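Local coordinates for protein splicing factor U2AF 35 kDa subunit (Homo sapiens, PDB 1JMT) that pairs with the large U2AF subunit to form the heterodimer that selects 3' splice sites and recruits U2 snRNP to the branch point, at residues Met47-Cys60 with Asn70-Ala84. The protein carries 1 engineered substitution. Sequence-based numbering, arbitrary orientation.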
ATOM      1  N   MET A  47      -8.951   0.386   4.038  1.00 32.51           N
ATOM      2  CA  MET A  47      -8.573   0.446   5.459  1.00 32.99           C
ATOM      3  C   MET A  47      -9.794   0.654   6.346  1.00 36.80           C
ATOM      4  O   MET A  47      -9.946  -0.008   7.377  1.00 35.69           O
ATOM      5  CB  MET A  47      -7.569   1.576   5.732  1.00 31.01           C
ATOM      6  CG  MET A  47      -6.193   1.389   5.098  1.00 29.30           C
ATOM      7  SD  MET A  47      -5.384  -0.145   5.602  1.00 31.14           S
ATOM      8  CE  MET A  47      -5.794  -1.171   4.203  1.00 31.37           C
ATOM      9  N   GLU A  48     -10.666   1.571   5.941  1.00 37.90           N
ATOM     10  CA  GLU A  48     -11.868   1.858   6.714  1.00 45.01           C
ATOM     11  C   GLU A  48     -12.944   0.795   6.544  1.00 44.09           C
ATOM     12  O   GLU A  48     -13.655   0.485   7.477  1.00 45.62           O
ATOM     13  CB  GLU A  48     -12.437   3.231   6.333  1.00 43.29           C
ATOM     14  CG  GLU A  48     -11.530   4.382   6.714  1.00 45.17           C
ATOM     15  CD  GLU A  48     -12.268   5.485   7.449  1.00 54.61           C
ATOM     16  OE1 GLU A  48     -13.159   6.110   6.834  1.00 59.07           O
ATOM     17  OE2 GLU A  48     -11.958   5.724   8.641  1.00 43.25           O
ATOM     18  N   GLU A  49     -13.057   0.244   5.345  1.00 47.65           N
ATOM     19  CA  GLU A  49     -14.065  -0.770   5.066  1.00 49.57           C
ATOM     20  C   GLU A  49     -13.836  -2.080   5.820  1.00 48.13           C
ATOM     21  O   GLU A  49     -14.758  -2.624   6.428  1.00 48.74           O
ATOM     22  CB  GLU A  49     -14.117  -1.043   3.557  1.00 60.40           C
ATOM     23  CG  GLU A  49     -15.500  -0.913   2.933  1.00 73.91           C
ATOM     24  CD  GLU A  49     -16.446  -2.021   3.362  1.00 83.02           C
ATOM     25  OE1 GLU A  49     -16.167  -3.198   3.039  1.00 87.81           O
ATOM     26  OE2 GLU A  49     -17.467  -1.716   4.018  1.00 87.65           O
ATOM     27  N   LYS A  50     -12.608  -2.583   5.808  1.00 45.15           N
ATOM     28  CA  LYS A  50     -12.343  -3.851   6.467  1.00 45.40           C
ATOM     29  C   LYS A  50     -11.575  -3.865   7.782  1.00 42.89           C
ATOM     30  O   LYS A  50     -11.723  -4.804   8.557  1.00 45.53           O
ATOM     31  CB  LYS A  50     -11.661  -4.805   5.480  1.00 51.87           C
ATOM     32  CG  LYS A  50     -12.553  -5.180   4.298  1.00 67.97           C
ATOM     33  CD  LYS A  50     -11.958  -6.310   3.474  1.00 75.54           C
ATOM     34  CE  LYS A  50     -12.791  -6.607   2.233  1.00 76.23           C
ATOM     35  NZ  LYS A  50     -14.158  -7.090   2.586  1.00 80.76           N
ATOM     36  N   TYR A  51     -10.772  -2.845   8.061  1.00 40.36           N
ATOM     37  CA  TYR A  51      -9.997  -2.869   9.295  1.00 38.86           C
ATOM     38  C   TYR A  51     -10.386  -1.896  10.393  1.00 43.79           C
ATOM     39  O   TYR A  51     -10.117  -2.151  11.564  1.00 44.86           O
ATOM     40  CB  TYR A  51      -8.516  -2.699   8.974  1.00 35.17           C
ATOM     41  CG  TYR A  51      -8.005  -3.742   8.009  1.00 40.16           C
ATOM     42  CD1 TYR A  51      -7.444  -3.369   6.790  1.00 37.26           C
ATOM     43  CD2 TYR A  51      -8.120  -5.102   8.297  1.00 34.17           C
ATOM     44  CE1 TYR A  51      -7.015  -4.321   5.879  1.00 39.22           C
ATOM     45  CE2 TYR A  51      -7.689  -6.067   7.388  1.00 42.21           C
ATOM     46  CZ  TYR A  51      -7.141  -5.670   6.182  1.00 38.23           C
ATOM     47  OH  TYR A  51      -6.728  -6.615   5.270  1.00 35.06           O
ATOM     48  N   GLY A  52     -11.003  -0.776  10.039  1.00 43.23           N
ATOM     49  CA  GLY A  52     -11.387   0.161  11.074  1.00 40.64           C
ATOM     50  C   GLY A  52     -11.193   1.622  10.746  1.00 44.79           C
ATOM     51  O   GLY A  52     -10.700   1.987   9.676  1.00 43.70           O
ATOM     52  N   GLU A  53     -11.581   2.461  11.697  1.00 42.07           N
ATOM     53  CA  GLU A  53     -11.498   3.905  11.552  1.00 41.58           C
ATOM     54  C   GLU A  53     -10.075   4.431  11.426  1.00 37.95           C
ATOM     55  O   GLU A  53      -9.212   4.160  12.263  1.00 36.30           O
ATOM     56  CB  GLU A  53     -12.211   4.572  12.734  1.00 45.08           C
ATOM     57  CG  GLU A  53     -12.202   6.087  12.715  1.00 56.68           C
ATOM     58  CD  GLU A  53     -13.255   6.679  13.637  1.00 61.53           C
ATOM     59  OE1 GLU A  53     -13.132   7.872  13.991  1.00 62.20           O
ATOM     60  OE2 GLU A  53     -14.211   5.954  13.995  1.00 60.99           O
ATOM     61  N   VAL A  54      -9.836   5.191  10.363  1.00 33.36           N
ATOM     62  CA  VAL A  54      -8.520   5.764  10.135  1.00 36.13           C
ATOM     63  C   VAL A  54      -8.444   7.197  10.663  1.00 37.10           C
ATOM     64  O   VAL A  54      -9.269   8.046  10.334  1.00 37.50           O
ATOM     65  CB  VAL A  54      -8.166   5.764   8.640  1.00 35.99           C
ATOM     66  CG1 VAL A  54      -6.857   6.502   8.420  1.00 31.12           C
ATOM     67  CG2 VAL A  54      -8.056   4.324   8.134  1.00 35.44           C
ATOM     68  N   GLU A  55      -7.439   7.452  11.487  1.00 33.81           N
ATOM     69  CA  GLU A  55      -7.228   8.770  12.065  1.00 42.83           C
ATOM     70  C   GLU A  55      -6.406   9.605  11.089  1.00 42.33           C
ATOM     71  O   GLU A  55      -6.766  10.731  10.757  1.00 44.82           O
ATOM     72  CB  GLU A  55      -6.488   8.612  13.387  1.00 43.04           C
ATOM     73  CG  GLU A  55      -6.361   9.861  14.220  1.00 54.93           C
ATOM     74  CD  GLU A  55      -5.999   9.523  15.649  1.00 53.13           C
ATOM     75  OE1 GLU A  55      -6.818   8.848  16.310  1.00 55.92           O
ATOM     76  OE2 GLU A  55      -4.902   9.912  16.105  1.00 59.98           O
ATOM     77  N   GLU A  56      -5.304   9.028  10.622  1.00 40.73           N
ATOM     78  CA  GLU A  56      -4.411   9.693   9.679  1.00 40.43           C
ATOM     79  C   GLU A  56      -3.816   8.672   8.726  1.00 36.01           C
ATOM     80  O   GLU A  56      -3.608   7.519   9.096  1.00 31.14           O
ATOM     81  CB  GLU A  56      -3.242  10.357  10.402  1.00 42.56           C
ATOM     82  CG  GLU A  56      -3.563  11.575  11.217  1.00 56.40           C
ATOM     83  CD  GLU A  56      -2.320  12.111  11.889  1.00 61.55           C
ATOM     84  OE1 GLU A  56      -1.424  12.610  11.170  1.00 59.31           O
ATOM     85  OE2 GLU A  56      -2.230  12.015  13.133  1.00 70.51           O
ATOM     86  N   MET A  57      -3.526   9.112   7.508  1.00 33.08           N
ATOM     87  CA  MET A  57      -2.917   8.247   6.515  1.00 37.64           C
ATOM     88  C   MET A  57      -2.087   9.071   5.547  1.00 34.04           C
ATOM     89  O   MET A  57      -2.445  10.198   5.209  1.00 37.50           O
ATOM     90  CB  MET A  57      -3.975   7.469   5.731  1.00 34.84           C
ATOM     91  CG  MET A  57      -3.366   6.531   4.706  1.00 37.04           C
ATOM     92  SD  MET A  57      -4.572   5.598   3.741  1.00 37.89           S
ATOM     93  CE  MET A  57      -3.856   5.724   2.115  1.00 30.78           C
ATOM     94  N   ASN A  58      -0.973   8.502   5.102  1.00 34.44           N
ATOM     95  CA  ASN A  58      -0.113   9.191   4.157  1.00 30.93           C
ATOM     96  C   ASN A  58       0.643   8.210   3.272  1.00 32.48           C
ATOM     97  O   ASN A  58       1.027   7.123   3.707  1.00 35.92           O
ATOM     98  CB  ASN A  58       0.880  10.081   4.904  1.00 34.41           C
ATOM     99  CG  ASN A  58       1.771  10.874   3.963  1.00 37.53           C
ATOM    100  OD1 ASN A  58       1.292  11.488   3.001  1.00 39.54           O
ATOM    101  ND2 ASN A  58       3.072  10.868   4.235  1.00 36.29           N
ATOM    102  N   VAL A  59       0.827   8.599   2.018  1.00 28.69           N
ATOM    103  CA  VAL A  59       1.564   7.801   1.051  1.00 30.68           C
ATOM    104  C   VAL A  59       2.878   8.558   0.897  1.00 32.26           C
ATOM    105  O   VAL A  59       2.886   9.726   0.514  1.00 31.87           O
ATOM    106  CB  VAL A  59       0.835   7.734  -0.305  1.00 30.30           C
ATOM    107  CG1 VAL A  59       1.696   7.006  -1.322  1.00 25.24           C
ATOM    108  CG2 VAL A  59      -0.504   7.034  -0.137  1.00 27.11           C
ATOM    109  N   CYS A  60       3.983   7.897   1.219  1.00 37.56           N
ATOM    110  CA  CYS A  60       5.295   8.528   1.161  1.00 42.33           C
ATOM    111  C   CYS A  60       6.044   8.340  -0.141  1.00 46.09           C
ATOM    112  O   CYS A  60       5.676   7.534  -0.995  1.00 55.37           O
ATOM    113  CB  CYS A  60       6.196   7.998   2.277  1.00 47.45           C
ATOM    114  SG  CYS A  60       5.559   8.148   3.937  1.00 54.10           S
ATOM    115  N   ASN A  70       6.247   4.158   0.919  1.00 34.60           N
ATOM    116  CA  ASN A  70       5.539   3.392   1.919  1.00 32.47           C
ATOM    117  C   ASN A  70       4.215   4.082   2.165  1.00 33.32           C
ATOM    118  O   ASN A  70       4.003   5.242   1.781  1.00 30.40           O
ATOM    119  CB  ASN A  70       6.284   3.368   3.252  1.00 35.87           C
ATOM    120  CG  ASN A  70       7.597   2.643   3.178  1.00 38.51           C
ATOM    121  OD1 ASN A  70       7.805   1.790   2.318  1.00 44.42           O
ATOM    122  ND2 ASN A  70       8.489   2.963   4.103  1.00 28.45           N
ATOM    123  N   VAL A  71       3.325   3.359   2.821  1.00 28.23           N
ATOM    124  CA  VAL A  71       2.044   3.906   3.193  1.00 31.07           C
ATOM    125  C   VAL A  71       1.977   3.755   4.704  1.00 28.64           C
ATOM    126  O   VAL A  71       2.368   2.719   5.246  1.00 26.90           O
ATOM    127  CB  VAL A  71       0.877   3.138   2.538  1.00 30.63           C
ATOM    128  CG1 VAL A  71      -0.451   3.486   3.245  1.00 27.46           C
ATOM    129  CG2 VAL A  71       0.795   3.513   1.070  1.00 28.34           C
ATOM    130  N   TYR A  72       1.532   4.803   5.386  1.00 29.98           N
ATOM    131  CA  TYR A  72       1.379   4.745   6.829  1.00 28.25           C
ATOM    132  C   TYR A  72      -0.069   5.037   7.125  1.00 24.90           C
ATOM    133  O   TYR A  72      -0.635   5.983   6.590  1.00 28.95           O
ATOM    134  CB  TYR A  72       2.269   5.762   7.532  1.00 29.23           C
ATOM    135  CG  TYR A  72       3.727   5.422   7.443  1.00 37.18           C
ATOM    136  CD1 TYR A  72       4.496   5.868   6.373  1.00 30.72           C
ATOM    137  CD2 TYR A  72       4.333   4.614   8.407  1.00 36.13           C
ATOM    138  CE1 TYR A  72       5.832   5.522   6.261  1.00 37.11           C
ATOM    139  CE2 TYR A  72       5.673   4.257   8.302  1.00 38.30           C
ATOM    140  CZ  TYR A  72       6.414   4.716   7.226  1.00 36.98           C
ATOM    141  OH  TYR A  72       7.737   4.370   7.102  1.00 47.12           O
ATOM    142  N   VAL A  73      -0.665   4.207   7.969  1.00 31.29           N
ATOM    143  CA  VAL A  73      -2.059   4.361   8.341  1.00 33.61           C
ATOM    144  C   VAL A  73      -2.174   4.370   9.856  1.00 33.41           C
ATOM    145  O   VAL A  73      -1.778   3.417  10.518  1.00 34.43           O
ATOM    146  CB  VAL A  73      -2.906   3.197   7.793  1.00 31.97           C
ATOM    147  CG1 VAL A  73      -4.381   3.414   8.124  1.00 28.06           C
ATOM    148  CG2 VAL A  73      -2.686   3.061   6.300  1.00 32.33           C
ATOM    149  N   LYS A  74      -2.702   5.451  10.409  1.00 34.67           N
ATOM    150  CA  LYS A  74      -2.859   5.527  11.850  1.00 35.25           C
ATOM    151  C   LYS A  74      -4.326   5.266  12.146  1.00 35.33           C
ATOM    152  O   LYS A  74      -5.192   6.076  11.804  1.00 33.24           O
ATOM    153  CB  LYS A  74      -2.446   6.910  12.374  1.00 34.78           C
ATOM    154  CG  LYS A  74      -2.455   7.016  13.904  1.00 46.74           C
ATOM    155  CD  LYS A  74      -2.087   8.418  14.357  1.00 48.89           C
ATOM    156  CE  LYS A  74      -1.903   8.490  15.861  1.00 63.15           C
ATOM    157  NZ  LYS A  74      -1.432   9.842  16.284  1.00 67.84           N
ATOM    158  N   PHE A  75      -4.602   4.110  12.741  1.00 32.37           N
ATOM    159  CA  PHE A  75      -5.964   3.751  13.089  1.00 37.40           C
ATOM    160  C   PHE A  75      -6.308   4.384  14.427  1.00 43.15           C
ATOM    161  O   PHE A  75      -5.433   4.597  15.272  1.00 45.13           O
ATOM    162  CB  PHE A  75      -6.125   2.230  13.193  1.00 36.41           C
ATOM    163  CG  PHE A  75      -6.081   1.516  11.867  1.00 37.16           C
ATOM    164  CD1 PHE A  75      -4.887   0.984  11.383  1.00 35.01           C
ATOM    165  CD2 PHE A  75      -7.234   1.387  11.095  1.00 33.15           C
ATOM    166  CE1 PHE A  75      -4.847   0.331  10.145  1.00 36.92           C
ATOM    167  CE2 PHE A  75      -7.201   0.737   9.856  1.00 31.53           C
ATOM    168  CZ  PHE A  75      -6.004   0.210   9.384  1.00 30.12           C
ATOM    169  N   ARG A  76      -7.584   4.689  14.618  1.00 47.77           N
ATOM    170  CA  ARG A  76      -8.027   5.282  15.867  1.00 54.40           C
ATOM    171  C   ARG A  76      -7.836   4.280  17.004  1.00 57.04           C
ATOM    172  O   ARG A  76      -7.582   4.663  18.144  1.00 59.02           O
ATOM    173  CB  ARG A  76      -9.498   5.674  15.760  1.00 53.44           C
ATOM    174  CG  ARG A  76     -10.056   6.310  17.014  1.00 65.28           C
ATOM    175  CD  ARG A  76     -11.440   6.879  16.763  1.00 67.44           C
ATOM    176  NE  ARG A  76     -11.975   7.540  17.946  1.00 69.37           N
ATOM    177  CZ  ARG A  76     -13.087   8.265  17.956  1.00 71.73           C
ATOM    178  NH1 ARG A  76     -13.787   8.424  16.840  1.00 66.47           N
ATOM    179  NH2 ARG A  76     -13.499   8.830  19.084  1.00 76.01           N
ATOM    180  N   ARG A  77      -7.942   2.996  16.677  1.00 58.28           N
ATOM    181  CA  ARG A  77      -7.805   1.930  17.661  1.00 63.32           C
ATOM    182  C   ARG A  77      -6.591   1.035  17.487  1.00 62.44           C
ATOM    183  O   ARG A  77      -6.373   0.465  16.422  1.00 59.84           O
ATOM    184  CB  ARG A  77      -9.054   1.054  17.655  1.00 67.50           C
ATOM    185  CG  ARG A  77     -10.274   1.758  18.111  1.00 76.70           C
ATOM    186  CD  ARG A  77     -11.495   0.868  18.063  1.00 84.76           C
ATOM    187  NE  ARG A  77     -12.693   1.581  18.484  1.00 94.08           N
ATOM    188  CZ  ARG A  77     -12.846   2.897  18.398  1.00 97.56           C
ATOM    189  NH1 ARG A  77     -11.887   3.673  17.913  1.00 98.01           N
ATOM    190  NH2 ARG A  77     -13.970   3.438  18.797  1.00 98.01           N
ATOM    191  N   GLU A  78      -5.816   0.901  18.556  1.00 63.01           N
ATOM    192  CA  GLU A  78      -4.624   0.070  18.540  1.00 67.39           C
ATOM    193  C   GLU A  78      -5.000  -1.349  18.114  1.00 67.73           C
ATOM    194  O   GLU A  78      -4.232  -2.023  17.427  1.00 64.90           O
ATOM    195  CB  GLU A  78      -3.986   0.064  19.933  1.00 74.07           C
ATOM    196  CG  GLU A  78      -2.656  -0.665  20.034  1.00 86.62           C
ATOM    197  CD  GLU A  78      -1.966  -0.429  21.371  1.00 94.17           C
ATOM    198  OE1 GLU A  78      -2.609  -0.644  22.422  1.00 96.78           O
ATOM    199  OE2 GLU A  78      -0.781  -0.029  21.371  1.00 97.88           O
ATOM    200  N   GLU A  79      -6.190  -1.790  18.512  1.00 67.33           N
ATOM    201  CA  GLU A  79      -6.679  -3.127  18.178  1.00 66.91           C
ATOM    202  C   GLU A  79      -6.803  -3.333  16.673  1.00 62.71           C
ATOM    203  O   GLU A  79      -6.343  -4.342  16.139  1.00 58.55           O
ATOM    204  CB  GLU A  79      -8.045  -3.359  18.824  1.00 74.36           C
ATOM    205  CG  GLU A  79      -8.051  -3.252  20.337  1.00 84.81           C
ATOM    206  CD  GLU A  79      -9.403  -2.824  20.874  1.00 89.50           C
ATOM    207  OE1 GLU A  79      -9.532  -1.659  21.299  1.00 87.67           O
ATOM    208  OE2 GLU A  79     -10.342  -3.648  20.852  1.00 90.77           O
ATOM    209  N   ASP A  80      -7.442  -2.381  15.997  1.00 58.24           N
ATOM    210  CA  ASP A  80      -7.628  -2.463  14.555  1.00 52.45           C
ATOM    211  C   ASP A  80      -6.289  -2.557  13.843  1.00 46.46           C
ATOM    212  O   ASP A  80      -6.129  -3.335  12.905  1.00 45.24           O
ATOM    213  CB  ASP A  80      -8.401  -1.248  14.041  1.00 54.19           C
ATOM    214  CG  ASP A  80      -9.830  -1.204  14.559  1.00 57.53           C
ATOM    215  OD1 ASP A  80     -10.450  -2.282  14.676  1.00 60.88           O
ATOM    216  OD2 ASP A  80     -10.338  -0.092  14.833  1.00 53.80           O
ATOM    217  N   ALA A  81      -5.328  -1.763  14.302  1.00 43.25           N
ATOM    218  CA  ALA A  81      -3.995  -1.750  13.715  1.00 38.68           C
ATOM    219  C   ALA A  81      -3.333  -3.124  13.782  1.00 43.46           C
ATOM    220  O   ALA A  81      -2.841  -3.628  12.778  1.00 35.52           O
ATOM    221  CB  ALA A  81      -3.127  -0.724  14.419  1.00 38.31           C
ATOM    222  N   GLU A  82      -3.323  -3.725  14.967  1.00 45.62           N
ATOM    223  CA  GLU A  82      -2.704  -5.028  15.153  1.00 49.01           C
ATOM    224  C   GLU A  82      -3.361  -6.105  14.305  1.00 46.29           C
ATOM    225  O   GLU A  82      -2.688  -7.009  13.811  1.00 42.67           O
ATOM    226  CB  GLU A  82      -2.742  -5.427  16.633  1.00 55.02           C
ATOM    227  CG  GLU A  82      -1.991  -4.459  17.535  1.00 66.36           C
ATOM    228  CD  GLU A  82      -2.018  -4.868  18.998  1.00 73.54           C
ATOM    229  OE1 GLU A  82      -3.125  -5.111  19.527  1.00 76.61           O
ATOM    230  OE2 GLU A  82      -0.935  -4.939  19.619  1.00 75.08           O
ATOM    231  N   LYS A  83      -4.674  -6.015  14.136  1.00 44.85           N
ATOM    232  CA  LYS A  83      -5.382  -6.996  13.326  1.00 44.02           C
ATOM    233  C   LYS A  83      -5.181  -6.743  11.838  1.00 43.21           C
ATOM    234  O   LYS A  83      -5.165  -7.682  11.038  1.00 42.54           O
ATOM    235  CB  LYS A  83      -6.873  -6.986  13.659  1.00 49.08           C
ATOM    236  CG  LYS A  83      -7.208  -7.655  14.989  1.00 59.57           C
ATOM    237  CD  LYS A  83      -8.703  -7.611  15.259  1.00 67.80           C
ATOM    238  CE  LYS A  83      -9.040  -8.218  16.608  1.00 72.17           C
ATOM    239  NZ  LYS A  83     -10.489  -8.091  16.928  1.00 75.95           N
ATOM    240  N   ALA A  84      -5.034  -5.474  11.463  1.00 36.73           N
ATOM    241  CA  ALA A  84      -4.829  -5.134  10.063  1.00 35.99           C
ATOM    242  C   ALA A  84      -3.511  -5.729   9.597  1.00 34.89           C
ATOM    243  O   ALA A  84      -3.434  -6.338   8.532  1.00 35.63           O
ATOM    244  CB  ALA A  84      -4.811  -3.619   9.876  1.00 25.66           C
TER
HETATM  245  O   HOH W   1      -8.541  -4.350  11.940  1.00 47.49           O
HETATM  246  O   HOH W   2      -8.981   2.255  14.389  1.00 40.55           O
HETATM  247  O   HOH W   3     -12.500   1.294  14.262  1.00 45.61           O
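Asn58 and Tyr72 exchange two backbone hydrogen bonds where strands 54-59 and 68-75 pair antiparallel, as the second and third strands of an RNA recognition motif (RRM). Cys60 N donates to Asn70 O. A classic beta bulge interrupts the register: Lys74 O takes both Glu55 N (2.7 Å) and Glu56 N (3.2 Å). Val54 and Phe75 pair on the far side of the bulge.

Apolar side chains fill the face turned to helix 22-51. Val73 CG2 meets Met57 CG at 3.9 Å, and Val73 CG1 meets Val54 CG2. Phe75 is buried beneath the helix end. With CG anti to the carbonyl carbon (chi1 -72°), its ring is directed so that CZ meets Met47 SD at 3.8 Å, a Met-aromatic contact. Tyr51 CB packs on the same end of the ring, while the carbonyl oxygens of Met47 and Gly52 lie at its edge. Replacing Phe75 with an alanine would probably open a gap below Met47 and Tyr51 and loosen the helix end from the sheet. Ala84 lies over one face of the Tyr51 ring, whose hydroxyl bonds to Asp87 and Arg91. Met47 also packs on an aromatic side chain of the bound peptide.

Lys74 and Glu56 share the opposite face with Asn58 and Tyr72. Cys60 SG sits at the Tyr72 ring edge. Lys74 NZ forms a salt bridge with Glu55 OE2 (3.5 Å); that to Glu56 OE2 is long. At the strand ends, Arg76 NH1 makes a hydrogen-bonded salt bridge of 3.0 Å to Glu53 OE1, from above the carboxylate plane.

Waters join residues 51-53 to Asp80 on helix 78-88. One links Tyr51 O to Asp80 O; another donates to Glu53 O and, at 2.7 Å, to Asp80 OD2.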